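Local coordinates for DspB (Aggregatibacter actinomycetemcomitans, PDB 1YHT), which probably hydrolyses terminal N-acetylhexosamine residues as a biofilm-releasing glycoside hydrolase of family 20, at residues 298-304 / 352-357; 232-238 / 268-274; 29-35 / 89-93; 37-41 / 343-347. The contacts are given in a common frame with arbitrary orientation. Residue numbers count along the deposited sequence, not the author numbering.

Contact 1. Residues 298-304 / 352-357; sequences VIKNWDL and AVIHKT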
# COMPACT_ATOMS: atom_id res chain seq x y z
N VAL A 298 0.93 -21.26 -3.54
CA VAL A 298 -0.34 -20.55 -3.74
C VAL A 298 -1.29 -21.37 -4.64
O VAL A 298 -2.47 -21.52 -4.36
CB VAL A 298 -0.07 -19.15 -4.35
CG1 VAL A 298 -1.34 -18.49 -4.94
CG2 VAL A 298 0.59 -18.28 -3.28
N ILE A 299 -0.76 -21.93 -5.71
CA ILE A 299 -1.60 -22.70 -6.62
C ILE A 299 -2.23 -23.91 -5.90
O ILE A 299 -3.43 -24.18 -6.04
CB ILE A 299 -0.78 -23.17 -7.83
CG1 ILE A 299 -0.48 -21.97 -8.76
CG2 ILE A 299 -1.51 -24.29 -8.61
CD1 ILE A 299 0.72 -22.16 -9.60
N LYS A 300 -1.41 -24.63 -5.14
CA LYS A 300 -1.84 -25.87 -4.45
C LYS A 300 -2.76 -25.60 -3.25
O LYS A 300 -3.78 -26.28 -3.09
CB LYS A 300 -0.59 -26.59 -3.98
CG LYS A 300 -0.79 -27.95 -3.31
CD LYS A 300 -0.54 -29.09 -4.25
CE LYS A 300 -0.01 -30.31 -3.49
NZ LYS A 300 -0.82 -30.62 -2.31
N ASN A 301 -2.41 -24.58 -2.48
CA ASN A 301 -2.90 -24.39 -1.11
C ASN A 301 -3.69 -23.11 -0.84
O ASN A 301 -4.39 -23.03 0.16
CB ASN A 301 -1.72 -24.46 -0.10
CG ASN A 301 -0.92 -25.75 -0.21
OD1 ASN A 301 0.30 -25.74 -0.47
ND2 ASN A 301 -1.58 -26.86 -0.03
N TRP A 302 -3.58 -22.08 -1.69
CA TRP A 302 -4.33 -20.86 -1.44
C TRP A 302 -5.61 -20.79 -2.25
O TRP A 302 -5.66 -21.25 -3.40
CB TRP A 302 -3.48 -19.60 -1.65
CG TRP A 302 -4.26 -18.37 -1.30
CD1 TRP A 302 -4.65 -17.96 -0.06
CD2 TRP A 302 -4.80 -17.42 -2.22
NE1 TRP A 302 -5.38 -16.78 -0.15
CE2 TRP A 302 -5.48 -16.43 -1.46
CE3 TRP A 302 -4.73 -17.27 -3.61
CZ2 TRP A 302 -6.09 -15.34 -2.06
CZ3 TRP A 302 -5.37 -16.20 -4.19
CH2 TRP A 302 -6.08 -15.27 -3.41
N ASP A 303 -6.67 -20.25 -1.65
CA ASP A 303 -7.82 -19.80 -2.42
C ASP A 303 -8.35 -18.51 -1.82
O ASP A 303 -7.99 -18.12 -0.69
CB ASP A 303 -8.95 -20.86 -2.53
CG ASP A 303 -9.63 -21.16 -1.23
OD1 ASP A 303 -10.49 -20.37 -0.80
OD2 ASP A 303 -9.34 -22.26 -0.67
N LEU A 304 -9.22 -17.86 -2.58
CA LEU A 304 -9.61 -16.48 -2.22
C LEU A 304 -10.25 -16.38 -0.82
O LEU A 304 -10.19 -15.32 -0.18
CB LEU A 304 -10.54 -15.91 -3.29
CG LEU A 304 -10.95 -14.46 -3.10
CD1 LEU A 304 -9.68 -13.53 -3.09
CD2 LEU A 304 -11.97 -14.05 -4.13
N ALA A 352 -0.15 -16.60 -10.55
CA ALA A 352 -0.90 -17.56 -9.70
C ALA A 352 -1.94 -16.85 -8.83
O ALA A 352 -3.06 -17.27 -8.72
CB ALA A 352 0.05 -18.31 -8.80
N VAL A 353 -1.54 -15.77 -8.17
CA VAL A 353 -2.47 -15.03 -7.31
C VAL A 353 -3.67 -14.48 -8.12
O VAL A 353 -4.84 -14.62 -7.71
CB VAL A 353 -1.74 -13.88 -6.56
CG1 VAL A 353 -2.76 -13.00 -5.78
CG2 VAL A 353 -0.68 -14.44 -5.62
N ILE A 354 -3.38 -13.92 -9.28
CA ILE A 354 -4.40 -13.36 -10.17
C ILE A 354 -5.33 -14.46 -10.67
O ILE A 354 -6.53 -14.30 -10.63
CB ILE A 354 -3.79 -12.55 -11.38
CG1 ILE A 354 -3.14 -11.26 -10.89
CG2 ILE A 354 -4.84 -12.23 -12.40
CD1 ILE A 354 -2.26 -10.53 -11.89
N HIS A 355 -4.76 -15.54 -11.17
CA HIS A 355 -5.55 -16.64 -11.67
C HIS A 355 -6.36 -17.31 -10.55
O HIS A 355 -7.51 -17.61 -10.76
CB HIS A 355 -4.69 -17.69 -12.37
CG HIS A 355 -4.11 -17.24 -13.67
ND1 HIS A 355 -4.83 -16.55 -14.62
CD2 HIS A 355 -2.88 -17.44 -14.21
CE1 HIS A 355 -4.06 -16.28 -15.66
NE2 HIS A 355 -2.87 -16.80 -15.44
N LYS A 356 -5.77 -17.55 -9.39
CA LYS A 356 -6.50 -18.17 -8.29
C LYS A 356 -7.62 -17.29 -7.78
O LYS A 356 -8.64 -17.80 -7.32
CB LYS A 356 -5.59 -18.52 -7.12
CG LYS A 356 -4.62 -19.68 -7.40
CD LYS A 356 -5.33 -21.07 -7.50
CE LYS A 356 -6.05 -21.41 -6.23
NZ LYS A 356 -5.66 -22.74 -5.70
N THR A 357 -7.44 -15.97 -7.89
CA THR A 357 -8.46 -15.03 -7.44
C THR A 357 -9.63 -15.00 -8.44
O THR A 357 -10.80 -15.09 -8.06
CB THR A 357 -7.88 -13.61 -7.28
OG1 THR A 357 -6.79 -13.60 -6.34
CG2 THR A 357 -8.95 -12.63 -6.84
O HOH W 1 -6.24 -24.47 -3.55
O HOH W 2 -9.96 -18.76 -5.34
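Lys356 lies along the end of helix 287-301, its aliphatic stem passing beside the indole of Trp302 (Lys356 CB to Trp302 CZ3 3.7 Å) and near Val298 (Lys356 CG to Val298 CG1 4.3 Å). With chi1 to chi3 all m, the side chain curls so that Lys356 NZ donates to Ile299 O (2.7 Å) and, in a weak bond whose acceptor is less surely placed, to Trp302 O (2.7 Å). Water 1 accepts from Lys356 NZ (2.8 Å) and donates to Lys300 O (3.1 Å). A side-chain ammonium thus serves the C-terminal end of one outer helix of the (beta/alpha)8 barrel from the last helix, 339-358. Trp302, the first residue to leave helical geometry, turns its ring inward over strand 324-329; its CH2 edge lies 3.4 Å from Thr357 OG1, which donates to Val353 O (2.6 Å), while the indole NE1 is hydrogen-bonded to Val306 O. Ala352 CB meets Ile299 CG1 at 3.7 Å and Val298 CG1 at 4.1 Å. Leu304 CD1 packs on Thr357 CG2 (3.9 Å), and water 2 joins the backbones, accepting from Leu304 N (3.0 Å) and donating to Lys356 O (2.6 Å).

Contact 2. Residues 232-238 / 268-274; sequences IEITYWS and TVLNYNS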
# COMPACT_ATOMS: atom_id res chain seq x y z
N ILE A 232 -15.71 2.88 2.45
CA ILE A 232 -14.25 2.72 2.43
C ILE A 232 -14.01 1.25 2.15
O ILE A 232 -14.72 0.36 2.69
CB ILE A 232 -13.58 3.11 3.74
CG1 ILE A 232 -13.69 4.63 3.95
CG2 ILE A 232 -12.06 2.66 3.72
CD1 ILE A 232 -13.28 5.08 5.41
N GLU A 233 -13.06 0.99 1.25
CA GLU A 233 -12.78 -0.37 0.80
C GLU A 233 -11.54 -0.89 1.50
O GLU A 233 -10.54 -0.18 1.59
CB GLU A 233 -12.67 -0.44 -0.73
CG GLU A 233 -13.91 0.12 -1.45
CD GLU A 233 -13.87 0.06 -2.97
OE1 GLU A 233 -12.84 -0.36 -3.55
OE2 GLU A 233 -14.88 0.47 -3.60
N ILE A 234 -11.62 -2.11 2.04
CA ILE A 234 -10.59 -2.61 2.93
C ILE A 234 -9.62 -3.58 2.23
O ILE A 234 -10.06 -4.55 1.56
CB ILE A 234 -11.19 -3.31 4.14
CG1 ILE A 234 -12.26 -2.40 4.86
CG2 ILE A 234 -10.08 -3.79 5.07
CD1 ILE A 234 -11.86 -0.97 4.98
N THR A 235 -8.32 -3.30 2.39
CA THR A 235 -7.25 -4.23 2.02
C THR A 235 -6.78 -4.99 3.26
O THR A 235 -6.03 -4.47 4.09
CB THR A 235 -6.06 -3.48 1.25
OG1 THR A 235 -5.50 -2.42 2.04
CG2 THR A 235 -6.59 -2.89 0.01
N TYR A 236 -7.30 -6.22 3.41
CA TYR A 236 -7.22 -7.01 4.65
C TYR A 236 -6.04 -7.95 4.63
O TYR A 236 -6.07 -9.00 3.93
CB TYR A 236 -8.53 -7.84 4.88
CG TYR A 236 -8.72 -8.23 6.33
CD1 TYR A 236 -9.68 -7.59 7.13
CD2 TYR A 236 -7.90 -9.17 6.94
CE1 TYR A 236 -9.83 -7.90 8.51
CE2 TYR A 236 -8.04 -9.49 8.28
CZ TYR A 236 -9.04 -8.88 9.07
OH TYR A 236 -9.18 -9.20 10.44
N TRP A 237 -5.00 -7.60 5.37
CA TRP A 237 -3.72 -8.31 5.29
C TRP A 237 -3.42 -9.29 6.42
O TRP A 237 -2.73 -10.29 6.20
CB TRP A 237 -2.58 -7.36 5.13
CG TRP A 237 -2.24 -6.51 6.29
CD1 TRP A 237 -2.89 -5.40 6.71
CD2 TRP A 237 -1.14 -6.68 7.17
NE1 TRP A 237 -2.27 -4.87 7.81
CE2 TRP A 237 -1.19 -5.64 8.12
CE3 TRP A 237 -0.10 -7.62 7.25
CZ2 TRP A 237 -0.24 -5.49 9.12
CZ3 TRP A 237 0.86 -7.47 8.25
CH2 TRP A 237 0.79 -6.42 9.18
N SER A 238 -3.91 -8.98 7.62
CA SER A 238 -3.71 -9.84 8.78
C SER A 238 -4.73 -9.49 9.87
O SER A 238 -5.03 -8.31 10.11
CB SER A 238 -2.31 -9.62 9.31
OG SER A 238 -2.02 -10.52 10.36
N THR A 268 -16.79 -3.68 1.16
CA THR A 268 -15.88 -4.16 0.14
C THR A 268 -14.56 -4.53 0.80
O THR A 268 -13.94 -3.71 1.47
CB THR A 268 -15.67 -3.08 -0.90
OG1 THR A 268 -16.94 -2.80 -1.48
CG2 THR A 268 -14.72 -3.50 -1.98
N VAL A 269 -14.14 -5.78 0.64
CA VAL A 269 -12.89 -6.22 1.21
C VAL A 269 -12.09 -7.01 0.17
O VAL A 269 -12.59 -7.98 -0.41
CB VAL A 269 -13.10 -7.09 2.45
CG1 VAL A 269 -11.75 -7.39 3.09
CG2 VAL A 269 -14.08 -6.40 3.49
N LEU A 270 -10.83 -6.62 0.01
CA LEU A 270 -9.84 -7.38 -0.78
C LEU A 270 -8.92 -8.13 0.16
O LEU A 270 -8.49 -7.59 1.19
CB LEU A 270 -9.00 -6.47 -1.69
CG LEU A 270 -9.71 -5.82 -2.87
CD1 LEU A 270 -10.61 -4.64 -2.40
CD2 LEU A 270 -8.71 -5.34 -3.92
N ASN A 271 -8.61 -9.36 -0.22
CA ASN A 271 -7.83 -10.24 0.59
C ASN A 271 -6.35 -10.06 0.24
O ASN A 271 -5.92 -10.38 -0.85
CB ASN A 271 -8.30 -11.69 0.34
CG ASN A 271 -7.61 -12.70 1.26
OD1 ASN A 271 -6.75 -12.35 2.06
ND2 ASN A 271 -8.03 -13.98 1.16
N TYR A 272 -5.59 -9.56 1.18
CA TYR A 272 -4.16 -9.35 1.01
C TYR A 272 -3.35 -10.35 1.85
O TYR A 272 -2.14 -10.16 2.02
CB TYR A 272 -3.82 -7.93 1.39
CG TYR A 272 -3.93 -6.88 0.28
CD1 TYR A 272 -5.11 -6.67 -0.41
CD2 TYR A 272 -2.84 -6.06 -0.04
CE1 TYR A 272 -5.22 -5.67 -1.39
CE2 TYR A 272 -2.97 -5.04 -1.00
CZ TYR A 272 -4.16 -4.86 -1.69
OH TYR A 272 -4.34 -3.83 -2.65
N ASN A 273 -4.04 -11.37 2.40
CA ASN A 273 -3.45 -12.41 3.32
C ASN A 273 -1.94 -12.47 3.26
O ASN A 273 -1.39 -12.99 2.30
CB ASN A 273 -4.02 -13.79 2.97
CG ASN A 273 -3.52 -14.91 3.91
OD1 ASN A 273 -2.46 -14.82 4.51
ND2 ASN A 273 -4.31 -15.96 4.02
N SER A 274 -1.27 -11.96 4.30
CA SER A 274 0.19 -11.86 4.31
C SER A 274 0.88 -13.23 4.26
O SER A 274 1.95 -13.36 3.71
CB SER A 274 0.69 -11.07 5.52
OG SER A 274 0.28 -11.69 6.72
O HOH W 3 -16.96 -0.78 1.53
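Strands 233-236 and 269-271 run parallel, their axes 4.7 Å apart at closest and 19° from alignment. The main-chain ladder alternates: Ile234 N donates to Thr268 O (2.9 Å), Leu270 N to Ile234 O (2.7 Å), Tyr236 N to Leu270 O (2.9 Å) and Tyr272 N to Tyr236 O (2.8 Å). Beyond the strands Ser274 N, starting helix 274-277, donates to Trp237 O (2.9 Å). At the other end water 3 bridges the two backbones, donating to Ile232 O (2.8 Å) and accepting from Thr268 N (2.9 Å). Asn271 OD1 accepts a hydrogen bond from Asn273 N (2.9 Å), an Asx turn. On the face of Thr235 and Leu270, Thr235 CB sits 3.7 Å above the Tyr272 ring centroid, a CH-pi contact; on the other, Val269 CG1 packs on Tyr236 CB (3.7 Å). The outward backbone groups of Glu233 and Thr235 hydrogen-bond to strand 212-216, those of Val269 and Asn271 to Ala323 and Gly324. Glu233 OE1 forms a salt bridge with Arg214, and hydrogen bonds link Thr235 OG1 to His179, Tyr272 OH to His51, Tyr236 OH to Val257 O, Trp237 NE1 to Asp218, and Asn271 ND2 to Val306 O and Leu304 O. Acetic acid and glycerol, probably from the crystallisation liquor, lie near the Trp237 indole, consistent with a pocket at the C-terminal strand ends, where TIM barrels place their active sites.

Contact 3. Residues 29-35 / 89-93; sequences FYSPEVI and KPFLS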
# COMPACT_ATOMS: atom_id res chain seq x y z
N PHE A 29 13.52 0.66 -5.22
CA PHE A 29 13.04 1.44 -6.37
C PHE A 29 12.97 0.56 -7.58
O PHE A 29 13.81 -0.32 -7.73
CB PHE A 29 14.00 2.60 -6.65
CG PHE A 29 13.45 3.65 -7.55
CD1 PHE A 29 12.56 4.59 -7.08
CD2 PHE A 29 13.83 3.71 -8.89
CE1 PHE A 29 12.06 5.58 -7.88
CE2 PHE A 29 13.33 4.70 -9.70
CZ PHE A 29 12.45 5.63 -9.22
N TYR A 30 12.02 0.83 -8.48
CA TYR A 30 11.89 0.10 -9.73
C TYR A 30 11.82 1.08 -10.91
O TYR A 30 11.09 2.09 -10.90
CB TYR A 30 10.62 -0.80 -9.73
CG TYR A 30 10.59 -1.84 -8.60
CD1 TYR A 30 10.78 -3.20 -8.87
CD2 TYR A 30 10.37 -1.46 -7.30
CE1 TYR A 30 10.72 -4.17 -7.87
CE2 TYR A 30 10.34 -2.42 -6.26
CZ TYR A 30 10.49 -3.76 -6.55
OH TYR A 30 10.48 -4.70 -5.54
N SER A 31 12.59 0.76 -11.93
CA SER A 31 12.67 1.57 -13.13
C SER A 31 11.31 1.62 -13.84
O SER A 31 10.52 0.70 -13.73
CB SER A 31 13.75 1.02 -14.05
OG SER A 31 13.29 -0.12 -14.75
N PRO A 32 11.02 2.70 -14.56
CA PRO A 32 9.82 2.66 -15.41
C PRO A 32 9.66 1.41 -16.28
O PRO A 32 8.57 0.84 -16.38
CB PRO A 32 9.98 3.92 -16.28
CG PRO A 32 10.69 4.87 -15.39
CD PRO A 32 11.66 4.03 -14.59
N GLU A 33 10.75 0.97 -16.88
CA GLU A 33 10.75 -0.25 -17.70
C GLU A 33 10.24 -1.48 -16.94
O GLU A 33 9.42 -2.22 -17.44
CB GLU A 33 12.15 -0.54 -18.26
CG GLU A 33 12.51 0.24 -19.52
CD GLU A 33 11.84 -0.24 -20.79
OE1 GLU A 33 11.34 -1.39 -20.80
OE2 GLU A 33 11.79 0.56 -21.78
N VAL A 34 10.75 -1.68 -15.74
CA VAL A 34 10.37 -2.80 -14.90
C VAL A 34 8.94 -2.65 -14.39
O VAL A 34 8.20 -3.62 -14.34
CB VAL A 34 11.35 -2.98 -13.75
CG1 VAL A 34 10.85 -3.99 -12.76
CG2 VAL A 34 12.78 -3.37 -14.29
N ILE A 35 8.53 -1.42 -14.05
CA ILE A 35 7.15 -1.17 -13.67
C ILE A 35 6.19 -1.54 -14.80
O ILE A 35 5.14 -2.16 -14.58
CB ILE A 35 6.95 0.27 -13.21
CG1 ILE A 35 7.66 0.47 -11.83
CG2 ILE A 35 5.46 0.56 -13.05
CD1 ILE A 35 7.70 1.88 -11.31
N LYS A 89 18.10 9.52 -2.30
CA LYS A 89 17.14 8.45 -2.68
C LYS A 89 16.49 8.76 -4.01
O LYS A 89 16.42 9.93 -4.35
CB LYS A 89 16.02 8.39 -1.67
CG LYS A 89 16.40 8.06 -0.30
CD LYS A 89 17.18 6.78 -0.26
CE LYS A 89 17.15 6.23 1.17
NZ LYS A 89 18.44 5.53 1.43
N PRO A 90 16.05 7.72 -4.77
CA PRO A 90 15.43 7.91 -6.07
C PRO A 90 13.98 8.33 -6.07
O PRO A 90 13.26 8.07 -5.12
CB PRO A 90 15.57 6.54 -6.72
CG PRO A 90 15.54 5.58 -5.54
CD PRO A 90 16.27 6.29 -4.47
N PHE A 91 13.56 9.01 -7.13
CA PHE A 91 12.13 9.26 -7.31
C PHE A 91 11.77 9.29 -8.77
O PHE A 91 12.61 9.56 -9.65
CB PHE A 91 11.71 10.52 -6.57
CG PHE A 91 12.33 11.78 -7.11
CD1 PHE A 91 11.66 12.53 -8.08
CD2 PHE A 91 13.57 12.22 -6.66
CE1 PHE A 91 12.21 13.72 -8.57
CE2 PHE A 91 14.12 13.40 -7.15
CZ PHE A 91 13.44 14.14 -8.12
N LEU A 92 10.51 8.97 -9.05
CA LEU A 92 10.00 9.02 -10.43
C LEU A 92 9.66 10.44 -10.75
O LEU A 92 8.93 11.10 -9.99
CB LEU A 92 8.76 8.12 -10.58
CG LEU A 92 9.01 6.63 -10.49
CD1 LEU A 92 7.70 5.84 -10.30
CD2 LEU A 92 9.83 6.09 -11.68
N SER A 93 10.14 10.92 -11.89
CA SER A 93 9.76 12.23 -12.35
C SER A 93 8.31 12.22 -12.83
O SER A 93 7.76 11.17 -13.16
CB SER A 93 10.66 12.70 -13.51
OG SER A 93 10.31 12.01 -14.70
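Phe29, with 95 Å² covered, is the centre of this contact; its ring meets Pro90 over one face and Leu92 at its tip. Pro90 sets its CB over that face of the Phe29 ring, 3.6 Å from the centroid and 13° off the normal, a CH-pi contact, and Pro90 CG comes within 3.5 Å of Phe29 CG. At the far end of the ring, Phe29 CZ meets Leu92 CD2 at 3.6 Å, and Phe29 CE1 approaches the backbone at Phe91 CA (3.7 Å). In the fold, residues 29-31 lead from barrel strand 18-24 into the first outer helix, 32-44, whereas 90-91 is an outermost strand of a small antiparallel sheet inserted before helix 94-106. The contact therefore pins an excursion of the TIM barrel against the loop opening its first helix. Leu92, with 75 Å² covered, extends this join to the helix itself: its CD2 lies 4.0 Å from Pro32 CG and its CD1 4.1 Å from Ile35 CD1, while Leu97 and Ile100 of helix 94-106 also touch it. No hydrogen bond crosses between the segments. Helix 32-44 starts at Ser31, the N-cap, whose OG accepts from Val34 N (3.1 Å), and the following Pro32 presents its ring to Leu92.

Contact 4. Residues 37-41 / 343-347; sequences SFIDT and QKNTK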
# COMPACT_ATOMS: atom_id res chain seq x y z
N SER A 37 6.81 -3.82 -17.07
CA SER A 37 6.79 -5.28 -17.10
C SER A 37 5.81 -5.89 -16.08
O SER A 37 5.11 -6.83 -16.38
CB SER A 37 8.21 -5.86 -16.93
OG SER A 37 9.03 -5.57 -18.06
N PHE A 38 5.76 -5.34 -14.87
CA PHE A 38 4.78 -5.75 -13.87
C PHE A 38 3.37 -5.52 -14.42
O PHE A 38 2.48 -6.38 -14.26
CB PHE A 38 4.93 -4.93 -12.56
CG PHE A 38 5.97 -5.41 -11.65
CD1 PHE A 38 5.93 -6.68 -11.13
CD2 PHE A 38 7.01 -4.57 -11.28
CE1 PHE A 38 6.89 -7.11 -10.23
CE2 PHE A 38 7.95 -4.98 -10.37
CZ PHE A 38 7.89 -6.28 -9.86
N ILE A 39 3.16 -4.35 -15.05
CA ILE A 39 1.88 -4.06 -15.69
C ILE A 39 1.51 -5.12 -16.78
O ILE A 39 0.36 -5.55 -16.89
CB ILE A 39 1.84 -2.64 -16.26
CG1 ILE A 39 1.67 -1.63 -15.11
CG2 ILE A 39 0.67 -2.50 -17.27
CD1 ILE A 39 2.15 -0.30 -15.42
N ASP A 40 2.50 -5.55 -17.55
CA ASP A 40 2.28 -6.59 -18.58
C ASP A 40 1.79 -7.86 -17.94
O ASP A 40 0.78 -8.43 -18.37
CB ASP A 40 3.55 -6.85 -19.34
CG ASP A 40 3.99 -5.65 -20.18
OD1 ASP A 40 3.15 -4.86 -20.65
OD2 ASP A 40 5.21 -5.52 -20.39
N THR A 41 2.44 -8.28 -16.88
CA THR A 41 2.03 -9.50 -16.15
C THR A 41 0.60 -9.37 -15.61
O THR A 41 -0.21 -10.28 -15.79
CB THR A 41 3.00 -9.83 -15.01
OG1 THR A 41 4.28 -9.98 -15.56
CG2 THR A 41 2.64 -11.11 -14.28
N GLN A 343 11.32 -8.61 -10.47
CA GLN A 343 10.21 -8.75 -11.38
C GLN A 343 10.20 -10.13 -12.06
O GLN A 343 9.16 -10.80 -12.07
CB GLN A 343 10.28 -7.64 -12.41
CG GLN A 343 9.07 -7.53 -13.34
CD GLN A 343 9.17 -8.41 -14.59
OE1 GLN A 343 10.22 -8.52 -15.21
NE2 GLN A 343 8.08 -9.04 -14.94
N LYS A 344 11.32 -10.55 -12.63
CA LYS A 344 11.33 -11.84 -13.36
C LYS A 344 11.03 -13.02 -12.43
O LYS A 344 10.32 -13.94 -12.81
CB LYS A 344 12.64 -12.06 -14.11
CG LYS A 344 13.86 -12.18 -13.24
CD LYS A 344 15.19 -12.53 -14.06
CE LYS A 344 15.86 -11.31 -14.74
NZ LYS A 344 16.99 -10.60 -13.91
N ASN A 345 11.56 -12.96 -11.21
CA ASN A 345 11.36 -14.07 -10.26
C ASN A 345 9.99 -14.13 -9.59
O ASN A 345 9.62 -15.20 -9.07
CB ASN A 345 12.48 -14.12 -9.25
CG ASN A 345 13.76 -14.72 -9.84
OD1 ASN A 345 13.89 -15.95 -9.92
ND2 ASN A 345 14.69 -13.86 -10.28
N THR A 346 9.26 -13.02 -9.56
CA THR A 346 7.93 -13.00 -8.91
C THR A 346 6.79 -13.18 -9.91
O THR A 346 5.64 -13.23 -9.53
CB THR A 346 7.69 -11.70 -8.09
OG1 THR A 346 7.95 -10.55 -8.89
CG2 THR A 346 8.63 -11.67 -6.87
N LYS A 347 7.12 -13.27 -11.19
CA LYS A 347 6.12 -13.37 -12.24
C LYS A 347 5.18 -14.57 -12.05
O LYS A 347 3.99 -14.43 -12.15
CB LYS A 347 6.82 -13.48 -13.61
CG LYS A 347 6.03 -13.09 -14.83
CD LYS A 347 6.99 -13.01 -16.06
CE LYS A 347 6.68 -11.86 -17.11
NZ LYS A 347 7.51 -10.50 -17.10
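Two outer helices of the TIM barrel, 32-44 and 339-358, the first and last in the chain, lie side by side here; their short segments run 12° from parallel with axes 10.6 Å apart, and side chains fill the space between the axes. Phe38 (chi1 -82°, m) leaves its helix sideways, but its ring ends beside helix 339-358, and Gln343, with chi1 t and chi2 m, folds its aliphatic part onto it: Gln343 CG stands 3.8 Å from the Phe38 ring centroid and 8° off the normal, a CH-pi contact. The Phe38 edge faces Thr346 OG1, with CE1 at 3.8 Å; chi1 p lets that hydroxyl hydrogen-bond back to Ile342 O. Inward, the Phe38 ring also touches Leu21 and Leu23 of strand 18-24 and Ile329 of strand 324-329, so the helix pair is seated on the barrel wall where the last strand meets the first. Nearer the surface, Ser37 CB packs on Gln343 CD at 3.6 Å. Lys347 leaves its helix sideways with chi1 and chi2 both t, an extended start that carries its far end across the gap to Thr41, whose chi1 is m: Lys347 CE comes to 3.4 Å from Thr41 OG1.

Along the chain contact 3 closes first and contact 2 follows; contact 4 spans contact 2, joining residues 302 apart at their nearest ends, and crosses contacts 3 and 1. Helix 32-44 is common to contacts 3 and 4, centres about 15 Å apart, which touch through Tyr30 CD1 and Phe38 CE2 (3.7 Å). Helix 339-358 serves contacts 4 and 1, centres about 17 Å apart. Contact 2, in the barrel wall, reaches contact 1 through a probable hydrogen bond from Asn271 ND2 to Leu304 O (2.9 Å), but its centre lies about 26 Å from that of contact 3, across the chain's centre. The last helix thus closes the ring of outer helices against the first.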